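Local coordinates for protein 2-hydroxyethylphosphonate dioxygenase (Streptomyces viridochromogenes, PDB 4YAR) that catalyses the iron(II)-dependent, oxygen-consuming conversion of 2-hydroxyethylphosphonate to hydroxymethylphosphonate and formate during biosynthesis of the antibiotic phosphinothricin tripeptide, at residues Q200-P205 with L331-G336; E80-R85 with E381-A386; A51-E54 with E59-Q62; R312-R315 with Y320-A323. The protein carries 1 engineered substitution. All coordinates share one frame; numbering follows the deposited sequence.

Contact 1. Residues Q200-P205 with L331-G336; sequences QSNISP and LPDLVG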
loop_
_atom_site.group_PDB
_atom_site.type_symbol
_atom_site.label_atom_id
_atom_site.label_comp_id
_atom_site.label_asym_id
_atom_site.label_seq_id
_atom_site.Cartn_x
_atom_site.Cartn_y
_atom_site.Cartn_z
ATOM N N GLN A 200 0.916 2.998 -0.192
ATOM C CA GLN A 200 1.881 3.223 -1.301
ATOM C C GLN A 200 1.180 3.213 -2.618
ATOM O O GLN A 200 0.279 2.434 -2.852
ATOM C CB GLN A 200 3.014 2.167 -1.273
ATOM C CG GLN A 200 2.729 0.812 -1.975
ATOM C CD GLN A 200 1.547 -0.021 -1.418
ATOM O OE1 GLN A 200 1.134 0.097 -0.239
ATOM N NE2 GLN A 200 1.032 -0.921 -2.267
ATOM N N SER A 201 1.577 4.103 -3.518
ATOM C CA SER A 201 1.081 4.082 -4.877
ATOM C C SER A 201 1.890 3.022 -5.634
ATOM O O SER A 201 3.098 3.024 -5.652
ATOM C CB SER A 201 1.272 5.412 -5.573
ATOM O OG SER A 201 0.939 5.286 -6.922
ATOM N N ASN A 202 1.213 2.105 -6.263
ATOM C CA ASN A 202 1.920 1.085 -7.004
ATOM C C ASN A 202 2.386 1.535 -8.363
ATOM O O ASN A 202 3.022 0.746 -9.054
ATOM C CB ASN A 202 1.032 -0.189 -7.174
ATOM C CG ASN A 202 0.850 -0.934 -5.858
ATOM O OD1 ASN A 202 1.799 -1.077 -5.102
ATOM N ND2 ASN A 202 -0.346 -1.430 -5.594
ATOM N N ILE A 203 2.007 2.747 -8.768
ATOM C CA ILE A 203 2.438 3.314 -10.075
ATOM C C ILE A 203 3.672 4.210 -9.793
ATOM O O ILE A 203 4.371 4.718 -10.694
ATOM C CB ILE A 203 1.215 4.027 -10.741
ATOM C CG1 ILE A 203 1.452 4.299 -12.211
ATOM C CG2 ILE A 203 0.788 5.274 -9.994
ATOM C CD1 ILE A 203 1.429 3.000 -12.999
ATOM N N SER A 204 3.987 4.361 -8.516
ATOM C CA SER A 204 5.066 5.248 -8.157
ATOM C C SER A 204 6.440 4.855 -8.729
ATOM O O SER A 204 7.174 5.753 -9.196
ATOM C CB SER A 204 5.184 5.424 -6.645
ATOM O OG SER A 204 6.038 6.518 -6.436
ATOM N N PRO A 205 6.799 3.543 -8.661
ATOM C CA PRO A 205 8.073 3.133 -9.219
ATOM C C PRO A 205 8.170 3.451 -10.742
ATOM O O PRO A 205 9.209 3.923 -11.194
ATOM C CB PRO A 205 8.127 1.633 -8.902
ATOM C CG PRO A 205 7.378 1.535 -7.621
ATOM C CD PRO A 205 6.220 2.490 -7.825
ATOM N N LEU A 331 -7.727 -1.139 -5.896
ATOM C CA LEU A 331 -6.686 -0.810 -4.947
ATOM C C LEU A 331 -6.634 -1.994 -3.976
ATOM O O LEU A 331 -6.928 -1.840 -2.766
ATOM C CB LEU A 331 -6.978 0.512 -4.195
ATOM C CG LEU A 331 -6.886 1.762 -5.081
ATOM C CD1 LEU A 331 -7.537 2.978 -4.436
ATOM C CD2 LEU A 331 -5.448 2.022 -5.500
ATOM N N PRO A 332 -6.191 -3.170 -4.470
ATOM C CA PRO A 332 -6.164 -4.368 -3.621
ATOM C C PRO A 332 -5.265 -4.345 -2.412
ATOM O O PRO A 332 -5.444 -5.183 -1.507
ATOM C CB PRO A 332 -5.676 -5.461 -4.559
ATOM C CG PRO A 332 -5.848 -4.911 -5.930
ATOM C CD PRO A 332 -5.713 -3.449 -5.819
ATOM N N ASP A 333 -4.265 -3.494 -2.387
ATOM C CA ASP A 333 -3.320 -3.469 -1.262
ATOM C C ASP A 333 -3.718 -2.492 -0.112
ATOM O O ASP A 333 -2.972 -2.395 0.854
ATOM C CB ASP A 333 -1.966 -3.056 -1.735
ATOM C CG ASP A 333 -1.349 -4.036 -2.785
ATOM O OD1 ASP A 333 -1.740 -5.189 -2.868
ATOM O OD2 ASP A 333 -0.460 -3.596 -3.534
ATOM N N LEU A 334 -4.855 -1.807 -0.251
ATOM C CA LEU A 334 -5.422 -0.864 0.745
ATOM C C LEU A 334 -6.637 -1.466 1.463
ATOM O O LEU A 334 -7.647 -1.822 0.840
ATOM C CB LEU A 334 -5.777 0.429 0.014
ATOM C CG LEU A 334 -6.407 1.592 0.790
ATOM C CD1 LEU A 334 -5.496 1.961 1.949
ATOM C CD2 LEU A 334 -6.619 2.810 -0.124
ATOM N N VAL A 335 -6.556 -1.656 2.781
ATOM C CA VAL A 335 -7.623 -2.374 3.432
ATOM C C VAL A 335 -7.914 -1.610 4.715
ATOM O O VAL A 335 -6.978 -1.007 5.341
ATOM C CB VAL A 335 -7.217 -3.847 3.779
ATOM C CG1 VAL A 335 -8.251 -4.495 4.617
ATOM C CG2 VAL A 335 -7.003 -4.711 2.519
ATOM N N GLY A 336 -9.162 -1.679 5.142
ATOM C CA GLY A 336 -9.580 -1.086 6.468
ATOM C C GLY A 336 -10.664 -1.857 7.108
ATOM O O GLY A 336 -11.643 -2.180 6.436
#
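Asp333 holds this contact from one side, and Gln200 and Asn202 meet it from the other, joining the loop between strand 192-198 and helix 204-210 to the turn before strand 335-343. Leu331 opens that type I beta turn, which runs to Leu334 and is closed by the backbone bond from Leu334 N to Leu331 O at 3.3 Å. Leu331 and Pro332 stay back from residues 200-205; the Pro332 ring lies instead against Tyr413 of helix 413-420. Asp333, third residue of the turn, does the reaching. Its CG sits beside the backbone N (chi1 -62°), and the carboxylate points at the 200-205 loop. Asn202 ND2 donates to Asp333 OD2 at 3.0 Å, coming from above the carboxylate plane, with the amide turned almost perpendicular to it. Gln200 NE2 lies 3.3 Å from the same Asp333 OD2 and donates one N-H to Asn202 OD1 at 2.9 Å, in a nearly straight bond (171°). The Gln200 chain bends at chi2 (-61°) to bring its amide there, while its OE1 accepts from Gly408 N. Asp333 OD1, for its part, takes the N-H of Tyr413 at the start of helix 413-420. Beyond Asp333 the chain turns away: Leu334 packs on Ala199, and strand 335-343 begins, Val335 pairing with Gly406 and Gly336 with Met325. The Gln200 side chain is about 11 Å from that of the iron ligand His129. With both carboxylate oxygens receiving N-H groups and a helix start close by, Asp333 is probably stabilised as the anion, and the linked amides of Gln200 and Asn202 are held in defined orientations.

Contact 2. Residues E80-R85 with E381-A386; sequences EMHASR and EPDGSA. With CD (cadmium ion), chain J.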
loop_
_atom_site.group_PDB
_atom_site.type_symbol
_atom_site.label_atom_id
_atom_site.label_comp_id
_atom_site.label_asym_id
_atom_site.label_seq_id
_atom_site.Cartn_x
_atom_site.Cartn_y
_atom_site.Cartn_z
ATOM N N GLU A 80 2.044 10.247 23.463
ATOM C CA GLU A 80 2.947 10.584 22.350
ATOM C C GLU A 80 2.235 11.088 21.103
ATOM O O GLU A 80 2.714 11.991 20.352
ATOM C CB GLU A 80 3.832 9.361 21.995
ATOM C CG GLU A 80 4.896 9.086 23.064
ATOM C CD GLU A 80 5.539 7.721 22.997
ATOM O OE1 GLU A 80 4.950 6.726 22.470
ATOM O OE2 GLU A 80 6.664 7.648 23.502
ATOM N N MET A 81 1.096 10.455 20.838
ATOM C CA MET A 81 0.227 10.892 19.727
ATOM C C MET A 81 -0.287 12.327 19.953
ATOM O O MET A 81 -0.107 13.223 19.092
ATOM C CB MET A 81 -0.885 9.900 19.568
ATOM C CG MET A 81 -1.866 10.169 18.450
ATOM S SD MET A 81 -3.197 11.285 18.908
ATOM C CE MET A 81 -4.438 10.817 17.678
ATOM N N HIS A 82 -0.823 12.554 21.157
ATOM C CA HIS A 82 -1.314 13.902 21.517
ATOM C C HIS A 82 -0.189 14.920 21.442
ATOM O O HIS A 82 -0.352 15.995 20.862
ATOM C CB HIS A 82 -1.886 13.914 22.939
ATOM C CG HIS A 82 -3.087 13.052 23.111
ATOM N ND1 HIS A 82 -3.556 12.656 24.350
ATOM C CD2 HIS A 82 -3.906 12.475 22.201
ATOM C CE1 HIS A 82 -4.633 11.900 24.196
ATOM N NE2 HIS A 82 -4.853 11.762 22.895
ATOM N N ALA A 83 0.983 14.540 21.968
ATOM C CA ALA A 83 2.201 15.432 21.844
ATOM C C ALA A 83 2.690 15.724 20.413
ATOM O O ALA A 83 3.517 16.623 20.226
ATOM C CB ALA A 83 3.364 14.910 22.639
ATOM N N SER A 84 2.195 14.982 19.412
ATOM C CA SER A 84 2.638 15.201 18.010
ATOM C C SER A 84 1.862 16.307 17.354
ATOM O O SER A 84 2.223 16.718 16.232
ATOM C CB SER A 84 2.550 13.917 17.184
ATOM O OG SER A 84 1.195 13.543 16.930
ATOM N N ARG A 85 0.797 16.752 18.026
ATOM C CA ARG A 85 -0.095 17.769 17.491
ATOM C C ARG A 85 0.601 18.953 16.829
ATOM O O ARG A 85 1.516 19.582 17.390
ATOM C CB ARG A 85 -1.024 18.264 18.577
ATOM C CG ARG A 85 -2.149 19.171 18.154
ATOM C CD ARG A 85 -2.755 19.751 19.447
ATOM N NE ARG A 85 -3.334 21.047 19.195
ATOM C CZ ARG A 85 -2.640 22.168 19.042
ATOM N NH1 ARG A 85 -1.320 22.165 19.142
ATOM N NH2 ARG A 85 -3.285 23.300 18.787
ATOM N N GLU A 381 -4.070 2.577 25.172
ATOM C CA GLU A 381 -5.346 3.229 25.429
ATOM C C GLU A 381 -5.822 3.945 24.140
ATOM O O GLU A 381 -5.066 4.023 23.152
ATOM C CB GLU A 381 -5.167 4.246 26.572
ATOM C CG GLU A 381 -4.906 3.604 27.906
ATOM C CD GLU A 381 -4.675 4.637 29.007
ATOM O OE1 GLU A 381 -5.661 5.155 29.532
ATOM O OE2 GLU A 381 -3.514 4.948 29.304
ATOM N N PRO A 382 -7.045 4.534 24.164
ATOM C CA PRO A 382 -7.496 5.246 22.970
ATOM C C PRO A 382 -6.574 6.276 22.484
ATOM O O PRO A 382 -5.984 7.041 23.277
ATOM C CB PRO A 382 -8.855 5.828 23.381
ATOM C CG PRO A 382 -9.344 4.882 24.467
ATOM C CD PRO A 382 -8.104 4.484 25.207
ATOM N N ASP A 383 -6.414 6.306 21.168
ATOM C CA ASP A 383 -5.365 7.079 20.477
ATOM C C ASP A 383 -3.933 6.476 20.463
ATOM O O ASP A 383 -3.087 6.901 19.647
ATOM C CB ASP A 383 -5.278 8.532 20.912
ATOM C CG ASP A 383 -6.554 9.344 20.611
ATOM O OD1 ASP A 383 -7.426 8.919 19.783
ATOM O OD2 ASP A 383 -6.740 10.400 21.279
ATOM N N GLY A 384 -3.642 5.534 21.341
ATOM C CA GLY A 384 -2.492 4.661 21.145
ATOM C C GLY A 384 -2.560 3.887 19.849
ATOM O O GLY A 384 -3.686 3.533 19.381
ATOM N N SER A 385 -1.383 3.570 19.298
ATOM C CA SER A 385 -1.346 2.906 17.997
ATOM C C SER A 385 -0.154 1.993 17.890
ATOM O O SER A 385 0.821 2.117 18.677
ATOM C CB SER A 385 -1.282 3.968 16.891
ATOM O OG SER A 385 -0.178 4.827 17.078
ATOM N N ALA A 386 -0.209 1.116 16.887
ATOM C CA ALA A 386 0.877 0.262 16.544
ATOM C C ALA A 386 1.012 -0.022 15.049
ATOM O O ALA A 386 0.058 0.188 14.271
ATOM C CB ALA A 386 0.734 -1.022 17.298
HETATM CD CD CD J . 6.465 5.038 23.336
HETATM O O HOH W 1 4.530 3.429 23.236
#
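A type II beta turn, Glu381 to Gly384, docks here against helix 78-82, with a His-carboxylate hydrogen bond between His82 and Asp383 at the join. The turn leads directly into strand 385-388 of the antiparallel seven-stranded sheet, where Ser385 pairs with Lys76 of strand 73-76, so the helix packs at one margin of a cupin-type beta fold. Gly384 N closes the turn onto Glu381 O at 2.8 Å. Asp383 occupies its third position with a positive phi of 79°, and its side chain points at the helix. His82 NE2 donates to Asp383 OD2 at 2.8 Å. The oxygen lies in the plane of the imidazole and uses its anti lone pair, while ring and carboxylate stand almost perpendicular, 83° apart. Asp383 OD1 forms a salt bridge with Arg193, so the carboxylate is shared between two basic partners. Beneath this polar pair, the Met81 chain bends about CB-CG (chi2 -85°) and lays its CE against Asp383 CG at 3.9 Å; Met81 CG also comes to 3.7 Å from Asp383 O. Met81 also packs on Tyr99 and Leu101. Away from the turn, Glu80 grips a cadmium ion with both carboxylate oxygens, OE1 at 2.4 Å and OE2 at 2.6 Å, and a water molecule adds a third oxygen to the metal.

Contact 3. Residues A51-E54 with E59-Q62; sequences ALAE and EPSQ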
loop_
_atom_site.group_PDB
_atom_site.type_symbol
_atom_site.label_atom_id
_atom_site.label_comp_id
_atom_site.label_asym_id
_atom_site.label_seq_id
_atom_site.Cartn_x
_atom_site.Cartn_y
_atom_site.Cartn_z
ATOM N N ALA A 51 34.658 2.688 -1.706
ATOM C CA ALA A 51 35.624 1.997 -2.574
ATOM C C ALA A 51 34.954 0.816 -3.341
ATOM O O ALA A 51 35.288 0.553 -4.527
ATOM C CB ALA A 51 36.810 1.498 -1.768
ATOM N N LEU A 52 34.038 0.122 -2.653
ATOM C CA LEU A 52 33.300 -1.007 -3.248
ATOM C C LEU A 52 32.384 -0.479 -4.351
ATOM O O LEU A 52 32.279 -1.068 -5.413
ATOM C CB LEU A 52 32.490 -1.752 -2.197
ATOM C CG LEU A 52 33.169 -2.843 -1.386
ATOM C CD1 LEU A 52 32.277 -3.313 -0.222
ATOM C CD2 LEU A 52 33.631 -4.004 -2.275
ATOM N N ALA A 53 31.769 0.666 -4.102
ATOM C CA ALA A 53 30.881 1.295 -5.070
ATOM C C ALA A 53 31.632 1.646 -6.317
ATOM O O ALA A 53 31.203 1.345 -7.439
ATOM C CB ALA A 53 30.246 2.543 -4.467
ATOM N N GLU A 54 32.791 2.265 -6.135
ATOM C CA GLU A 54 33.567 2.684 -7.284
ATOM C C GLU A 54 33.975 1.429 -8.076
ATOM O O GLU A 54 33.799 1.376 -9.287
ATOM C CB GLU A 54 34.772 3.518 -6.848
ATOM C CG GLU A 54 35.440 4.274 -7.993
ATOM C CD GLU A 54 36.201 3.362 -8.954
ATOM O OE1 GLU A 54 37.007 2.515 -8.493
ATOM O OE2 GLU A 54 35.992 3.497 -10.183
ATOM N N GLU A 59 26.325 3.432 -7.483
ATOM C CA GLU A 59 26.181 4.476 -6.492
ATOM C C GLU A 59 26.179 3.834 -5.117
ATOM O O GLU A 59 25.595 2.776 -4.937
ATOM C CB GLU A 59 24.881 5.251 -6.739
ATOM C CG GLU A 59 24.870 5.991 -8.077
ATOM C CD GLU A 59 25.975 7.048 -8.181
ATOM O OE1 GLU A 59 26.020 7.965 -7.334
ATOM O OE2 GLU A 59 26.810 6.958 -9.109
ATOM N N PRO A 60 26.817 4.472 -4.123
ATOM C CA PRO A 60 26.897 3.880 -2.805
ATOM C C PRO A 60 25.557 3.381 -2.231
ATOM O O PRO A 60 25.531 2.347 -1.529
ATOM C CB PRO A 60 27.499 5.005 -1.965
ATOM C CG PRO A 60 28.382 5.727 -2.917
ATOM C CD PRO A 60 27.613 5.714 -4.214
ATOM N N SER A 61 24.471 4.081 -2.550
ATOM C CA SER A 61 23.099 3.706 -2.107
ATOM C C SER A 61 22.557 2.414 -2.720
ATOM O O SER A 61 21.569 1.808 -2.234
ATOM C CB SER A 61 22.142 4.836 -2.475
ATOM O OG SER A 61 22.068 5.005 -3.878
ATOM N N GLN A 62 23.166 1.989 -3.820
ATOM C CA GLN A 62 22.815 0.712 -4.376
ATOM C C GLN A 62 23.419 -0.437 -3.576
ATOM O O GLN A 62 23.060 -1.588 -3.801
ATOM C CB GLN A 62 23.286 0.649 -5.814
ATOM C CG GLN A 62 22.580 1.647 -6.710
ATOM C CD GLN A 62 23.052 1.585 -8.149
ATOM O OE1 GLN A 62 24.026 2.227 -8.528
ATOM N NE2 GLN A 62 22.336 0.846 -8.968
#
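Pro60 and Ala53 meet ring against methyl, a small apolar contact between helix 49-55 and the turn that follows it. Going round the Pro60 ring, CB is the most distant member, 4.5 Å from Ala53 CB. CG comes nearer, at 4.0 Å from Ala53 CB, and CD follows at 4.1 Å from that same carbon. Where the ring rejoins the backbone, Pro60 N lies 3.9 Å from Ala53 CB, the closest approach of the contact. With ring atoms N, CA, CG and CD all about 4 Å from it, the methyl lies over one side of the puckered ring. Ala53 needs no torsion to reach it, because its CB already points at the turn. Glu59 contributes backbone alone, its side chain pointing away from the helix. Behind the proline, the turn is tied to itself twice: Gln62 N donates to Glu59 O at 2.8 Å, and the Gln62 side chain turns its amide back so that OE1 accepts from Glu59 N, also at 2.8 Å, on an in-plane lone pair. These bonds fix the backbone that presents the ring. Leu52, next to Ala53, faces a different way and packs on Leu28, Leu33, Leu36 and Leu63. A short helix folded back onto the chain after it, with leucines turned to the bundle interior, suits the Cro/C1-type helix-turn-helix domain to which both segments belong.

Contact 4. Residues R312-R315 with Y320-A323; sequences RSRR and YEAA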
loop_
_atom_site.group_PDB
_atom_site.type_symbol
_atom_site.label_atom_id
_atom_site.label_comp_id
_atom_site.label_asym_id
_atom_site.label_seq_id
_atom_site.Cartn_x
_atom_site.Cartn_y
_atom_site.Cartn_z
ATOM N N ARG A 312 -24.016 -3.922 8.502
ATOM C CA ARG A 312 -24.539 -5.109 7.778
ATOM C C ARG A 312 -23.431 -6.089 7.519
ATOM O O ARG A 312 -23.664 -7.268 7.430
ATOM C CB ARG A 312 -25.103 -4.751 6.437
ATOM C CG ARG A 312 -26.503 -4.198 6.474
ATOM C CD ARG A 312 -26.963 -3.968 5.059
ATOM N NE ARG A 312 -27.817 -2.804 5.087
ATOM C CZ ARG A 312 -27.508 -1.583 4.663
ATOM N NH1 ARG A 312 -26.347 -1.297 4.071
ATOM N NH2 ARG A 312 -28.424 -0.629 4.800
ATOM N N SER A 313 -22.193 -5.571 7.410
ATOM C CA SER A 313 -21.015 -6.409 7.176
ATOM C C SER A 313 -20.559 -7.172 8.406
ATOM O O SER A 313 -19.667 -8.005 8.342
ATOM C CB SER A 313 -19.911 -5.557 6.610
ATOM O OG SER A 313 -19.222 -4.905 7.640
ATOM N N ARG A 314 -21.126 -6.924 9.576
ATOM C CA ARG A 314 -20.535 -7.491 10.767
ATOM C C ARG A 314 -20.372 -8.982 10.729
ATOM O O ARG A 314 -21.242 -9.678 10.242
ATOM C CB ARG A 314 -21.373 -7.181 12.002
ATOM C CG ARG A 314 -20.983 -5.875 12.654
ATOM C CD ARG A 314 -21.932 -5.698 13.853
ATOM N NE ARG A 314 -23.225 -5.206 13.412
ATOM C CZ ARG A 314 -24.337 -5.244 14.155
ATOM N NH1 ARG A 314 -24.326 -5.800 15.368
ATOM N NH2 ARG A 314 -25.466 -4.727 13.675
ATOM N N ARG A 315 -19.265 -9.461 11.248
ATOM C CA ARG A 315 -18.994 -10.905 11.326
ATOM C C ARG A 315 -18.054 -11.261 12.426
ATOM O O ARG A 315 -17.219 -10.458 12.851
ATOM C CB ARG A 315 -18.484 -11.513 10.001
ATOM C CG ARG A 315 -17.032 -11.119 9.607
ATOM C CD ARG A 315 -17.119 -9.963 8.643
ATOM N NE ARG A 315 -15.825 -9.351 8.281
ATOM C CZ ARG A 315 -15.725 -8.140 7.719
ATOM N NH1 ARG A 315 -16.797 -7.369 7.498
ATOM N NH2 ARG A 315 -14.536 -7.658 7.474
ATOM N N TYR A 320 -12.445 -12.093 17.373
ATOM C CA TYR A 320 -12.862 -10.704 17.200
ATOM C C TYR A 320 -14.216 -10.602 16.566
ATOM O O TYR A 320 -14.670 -11.554 16.001
ATOM C CB TYR A 320 -11.792 -9.956 16.343
ATOM C CG TYR A 320 -10.385 -10.228 16.813
ATOM C CD1 TYR A 320 -9.896 -9.617 17.951
ATOM C CD2 TYR A 320 -9.554 -11.126 16.149
ATOM C CE1 TYR A 320 -8.645 -9.872 18.404
ATOM C CE2 TYR A 320 -8.271 -11.406 16.612
ATOM C CZ TYR A 320 -7.826 -10.767 17.740
ATOM O OH TYR A 320 -6.569 -10.940 18.269
ATOM N N GLU A 321 -14.888 -9.440 16.705
ATOM C CA GLU A 321 -15.968 -9.051 15.802
ATOM C C GLU A 321 -15.417 -8.005 14.804
ATOM O O GLU A 321 -14.678 -7.142 15.197
ATOM C CB GLU A 321 -17.211 -8.585 16.549
ATOM C CG GLU A 321 -18.506 -8.733 15.722
ATOM C CD GLU A 321 -19.773 -8.172 16.375
ATOM O OE1 GLU A 321 -20.819 -8.144 15.712
ATOM O OE2 GLU A 321 -19.740 -7.767 17.544
ATOM N N ALA A 322 -15.713 -8.194 13.527
ATOM C CA ALA A 322 -15.107 -7.323 12.468
ATOM C C ALA A 322 -16.180 -6.660 11.671
ATOM O O ALA A 322 -17.217 -7.228 11.428
ATOM C CB ALA A 322 -14.161 -8.137 11.588
ATOM N N ALA A 323 -15.948 -5.411 11.222
ATOM C CA ALA A 323 -16.820 -4.813 10.256
ATOM C C ALA A 323 -15.927 -4.081 9.216
ATOM O O ALA A 323 -14.831 -3.609 9.552
ATOM C CB ALA A 323 -17.694 -3.785 10.949
#
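Chi1 of 72° and chi2 of -97° fold the Arg315 side chain back over its own strand partner, laying one guanidinium face above Ala322 and the N of Ala323. Arg315 NE lies 3.9 Å from Ala322 CB. The guanidinium is anchored by Arg315 NH1, which donates to Ser313 O at 3.1 Å from above that carbonyl's plane and also bonds Ser324 OG. Beneath it, Arg315 and Ala322 form an antiparallel hydrogen-bonded pair: Arg315 N to Ala322 O at 3.0 Å, and Ala322 N to Arg315 O at 2.8 Å. A CA-H...O contact from Arg314 CA to Ala322 O, 3.4 Å, adds to the seam. Glu321, with CG anti to N (chi1 -156°), extends so that OE1 touches Arg314 CD at 3.3 Å; the charged ends stay beyond salt-bridge range, and Arg314 NE is taken by Arg311 O. Ser313 OG rests on Ala323 CA and bonds Ser310 O and Ser324 N. The pair begins the hairpin of strands 315-317 and 320-324 at one margin of the seven-stranded sheet, between the end of helix 307-312 and the inner neighbour 335-343, where Ala322 packs on Leu339 and Ala323 on Phe338.

Contact 3 comes first along the chain and stands apart in the N-terminal Cro/C1-type region, about 31 Å, centre to centre, from contact 1 and about 51 Å from contact 4, on the far side of the chain's centre from the latter. The other three all reach the antiparallel seven-stranded sheet. Contact 2 spans nearly 300 residues and joins a helix to the 73-76 side; within that span contact 1 ties the turn before an inner strand to the loop after strand 192-198, and contact 4, within that again, pairs the last two strands on the 315-317 side. Strands 320-324 and 335-343 are neighbours, so contacts 4 and 1 approach to about 5 Å between nearest atoms without touching.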